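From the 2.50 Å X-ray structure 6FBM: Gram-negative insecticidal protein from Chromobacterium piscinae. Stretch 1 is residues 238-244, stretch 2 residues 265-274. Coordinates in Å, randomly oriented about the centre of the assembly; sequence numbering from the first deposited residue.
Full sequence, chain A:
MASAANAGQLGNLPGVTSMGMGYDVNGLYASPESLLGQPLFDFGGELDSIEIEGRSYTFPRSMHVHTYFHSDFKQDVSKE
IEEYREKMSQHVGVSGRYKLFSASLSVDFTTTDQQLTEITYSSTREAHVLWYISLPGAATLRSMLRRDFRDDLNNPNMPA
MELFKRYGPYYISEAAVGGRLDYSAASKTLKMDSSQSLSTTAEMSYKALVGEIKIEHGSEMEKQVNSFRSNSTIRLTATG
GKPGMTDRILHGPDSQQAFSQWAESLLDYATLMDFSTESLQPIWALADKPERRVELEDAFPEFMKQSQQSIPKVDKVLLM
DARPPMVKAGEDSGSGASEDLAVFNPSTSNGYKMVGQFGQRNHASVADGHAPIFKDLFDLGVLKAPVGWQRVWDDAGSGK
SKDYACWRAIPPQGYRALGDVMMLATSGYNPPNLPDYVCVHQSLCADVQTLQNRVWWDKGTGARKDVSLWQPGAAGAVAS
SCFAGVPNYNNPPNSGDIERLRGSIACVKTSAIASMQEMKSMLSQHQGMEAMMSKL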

# COMPACT_ATOMS: atom_id res chain seq x y z
N ALA A 238 -9.93 -10.85 23.41
CA ALA A 238 -9.78 -9.44 23.12
C ALA A 238 -11.09 -8.92 22.53
O ALA A 238 -11.64 -9.53 21.63
CB ALA A 238 -8.64 -9.23 22.14
N THR A 239 -11.59 -7.83 23.06
CA THR A 239 -12.70 -7.13 22.43
C THR A 239 -12.14 -5.81 21.97
O THR A 239 -11.75 -4.99 22.79
CB THR A 239 -13.86 -6.89 23.40
OG1 THR A 239 -14.25 -8.14 23.93
CG2 THR A 239 -15.03 -6.32 22.69
N GLY A 240 -12.08 -5.63 20.65
CA GLY A 240 -11.48 -4.46 20.04
C GLY A 240 -9.99 -4.69 19.96
O GLY A 240 -9.47 -5.63 20.53
N GLY A 241 -9.30 -3.83 19.25
CA GLY A 241 -7.86 -4.01 19.03
C GLY A 241 -7.57 -4.89 17.85
O GLY A 241 -8.47 -5.48 17.24
N LYS A 242 -6.30 -4.92 17.48
CA LYS A 242 -5.84 -5.74 16.35
C LYS A 242 -6.22 -7.21 16.60
O LYS A 242 -5.96 -7.73 17.70
CB LYS A 242 -4.33 -5.63 16.20
CG LYS A 242 -3.79 -6.23 14.94
CD LYS A 242 -2.31 -6.00 14.76
CE LYS A 242 -1.94 -6.20 13.27
NZ LYS A 242 -0.68 -6.94 12.90
N PRO A 243 -6.86 -7.87 15.61
CA PRO A 243 -7.29 -9.24 15.84
C PRO A 243 -6.14 -10.23 15.74
O PRO A 243 -5.09 -9.92 15.20
CB PRO A 243 -8.32 -9.47 14.72
CG PRO A 243 -7.86 -8.59 13.60
CD PRO A 243 -7.19 -7.40 14.25
N GLY A 244 -6.34 -11.41 16.31
CA GLY A 244 -5.37 -12.50 16.26
C GLY A 244 -4.12 -12.27 17.07
O GLY A 244 -3.07 -12.87 16.79
N SER A 265 -2.15 -0.50 18.68
CA SER A 265 -3.13 -0.63 17.60
C SER A 265 -4.53 -0.09 17.95
O SER A 265 -5.37 0.04 17.06
CB SER A 265 -3.30 -2.10 17.19
OG SER A 265 -4.28 -2.79 17.99
N LEU A 266 -4.82 0.19 19.21
CA LEU A 266 -6.20 0.40 19.64
C LEU A 266 -6.92 1.50 18.90
O LEU A 266 -8.09 1.36 18.58
CB LEU A 266 -6.28 0.64 21.14
CG LEU A 266 -5.91 -0.59 21.96
CD1 LEU A 266 -5.91 -0.19 23.41
CD2 LEU A 266 -6.85 -1.74 21.67
N LEU A 267 -6.20 2.58 18.56
CA LEU A 267 -6.85 3.67 17.85
C LEU A 267 -7.42 3.28 16.51
O LEU A 267 -8.43 3.83 16.08
CB LEU A 267 -5.93 4.87 17.71
CG LEU A 267 -6.63 6.23 17.38
CD1 LEU A 267 -7.77 6.61 18.32
CD2 LEU A 267 -5.57 7.32 17.36
N ASP A 268 -6.80 2.34 15.85
CA ASP A 268 -7.20 1.92 14.52
C ASP A 268 -8.22 0.78 14.60
O ASP A 268 -8.91 0.49 13.62
CB ASP A 268 -6.00 1.47 13.68
CG ASP A 268 -4.86 2.49 13.66
OD1 ASP A 268 -5.16 3.61 13.28
OD2 ASP A 268 -3.69 2.22 14.02
N TYR A 269 -8.31 0.12 15.74
CA TYR A 269 -9.19 -1.02 15.89
C TYR A 269 -10.18 -0.88 17.03
O TYR A 269 -10.69 -1.88 17.51
CB TYR A 269 -8.35 -2.26 16.14
CG TYR A 269 -7.52 -2.65 14.96
CD1 TYR A 269 -8.07 -3.48 13.98
CD2 TYR A 269 -6.21 -2.22 14.82
CE1 TYR A 269 -7.31 -3.90 12.91
CE2 TYR A 269 -5.45 -2.62 13.74
CZ TYR A 269 -6.00 -3.48 12.80
OH TYR A 269 -5.25 -3.92 11.72
N ALA A 270 -10.43 0.35 17.48
CA ALA A 270 -11.28 0.58 18.64
C ALA A 270 -12.71 0.17 18.37
O ALA A 270 -13.22 0.38 17.28
CB ALA A 270 -11.24 2.04 19.06
N THR A 271 -13.32 -0.47 19.37
CA THR A 271 -14.74 -0.80 19.36
C THR A 271 -15.32 -0.59 20.74
O THR A 271 -14.60 -0.32 21.68
CB THR A 271 -15.04 -2.27 18.97
OG1 THR A 271 -14.53 -3.14 19.99
CG2 THR A 271 -14.37 -2.62 17.64
N LEU A 272 -16.64 -0.67 20.84
CA LEU A 272 -17.32 -0.77 22.09
C LEU A 272 -16.66 -1.95 22.77
O LEU A 272 -16.50 -2.98 22.17
CB LEU A 272 -18.81 -1.01 21.87
CG LEU A 272 -19.68 -1.37 23.08
CD1 LEU A 272 -21.11 -0.88 22.85
CD2 LEU A 272 -19.75 -2.85 23.31
N MET A 273 -16.24 -1.76 24.01
CA MET A 273 -15.61 -2.82 24.77
C MET A 273 -15.85 -2.77 26.27
O MET A 273 -15.29 -3.61 26.98
CB MET A 273 -14.11 -2.85 24.49
CG MET A 273 -13.39 -1.51 24.52
SD MET A 273 -13.27 -0.62 26.09
CE MET A 273 -12.21 -1.72 26.97
N ASP A 274 -16.65 -1.84 26.78
CA ASP A 274 -16.93 -1.82 28.20
C ASP A 274 -18.19 -1.04 28.48
O ASP A 274 -18.61 -0.16 27.70
CB ASP A 274 -15.75 -1.21 28.97
CG ASP A 274 -15.58 -1.79 30.39
OD1 ASP A 274 -16.32 -2.73 30.77
OD2 ASP A 274 -14.68 -1.28 31.10

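The two stretches run antiparallel where they meet: the CA atoms of Thr239 and Met273 lie 5.7 Å apart, those of Gly240 and Thr271 4.9 Å, and those of Gly241 and Tyr269 4.5 Å, so the chains draw closer as stretch 1 advances and stretch 2 is read backward. Stretch 1 leaves a strand at Thr239 and continues as an extended loop through two glycines. Stretch 2 arrives as a weakly bonded, kinked helix, passes through Ala270, and enters a strand at Thr271. No ladder of backbone hydrogen bonds joins the two segments. Their one backbone-to-backbone hydrogen bond runs from Gly241 N to Tyr269 O, at 3.0 Å and with an N-H...O angle of 160°, and it falls where the CA atoms come closest.

A second hydrogen bond follows one residue later, from Lys242 N to Ser265 OG, at 3.0 Å and an angle of 149°. Here a serine hydroxyl takes the place of a backbone acceptor; its p rotamer sets OG near the loop, and the same oxygen is also hydrogen-bonded elsewhere in the structure. Successive amides of stretch 1 are thus held by two points of the helical segment, a carbonyl at Tyr269 and a side chain one turn earlier.

The glycines allow this close approach. Gly240 packs its CA 3.3 Å from Thr271 OG1, and a CB in ideal position would come within 2.9 Å of that same hydroxyl, a clash; its positive phi of 83° favours glycine as well. At Gly241 the CA lies 3.6 Å from Leu266 CD2, and an ideal CB would sit only 3.2 Å from that methyl. The backbone angles of Gly241 would also jam a CB against the preceding carbonyl, so its conformation alone calls for glycine.

Tyr269 gives up more surface to the other stretch than any other residue of the pair. Its CB points toward stretch 1, and with chi1 at -67° (m) the ring lies along the loop. Lys242 CA sits over one face, 3.8 Å from the ring centroid and 10° off the normal, a CH-pi contact in which a C-H next to the peptide group, slightly polarised, meets the aromatic electrons. Pro243 extends the packing, with its CD 3.7 Å from Tyr269 CE1 in an apolar contact. CB and CG of Lys242 also lie beside the ring, CB 4.0 Å and CG 4.1 Å from Tyr269 CE2, before the end of the side chain leads away from stretch 2.

At the strand end the contact relies on van der Waals packing. Thr239 points toward stretch 2, and its CG2 lies 3.7 Å from Leu272 O and 4.0 Å from Met273 CB, while Thr239 O approaches Met273 CB to 3.6 Å. The end of the Met273 side chain leads away. Thr271 OG1 donates a hydrogen bond to Leu272 O at 2.9 Å within its own stretch, an interaction that engages the hydroxyl facing Gly240. In all, 397 Å² is buried between the stretches.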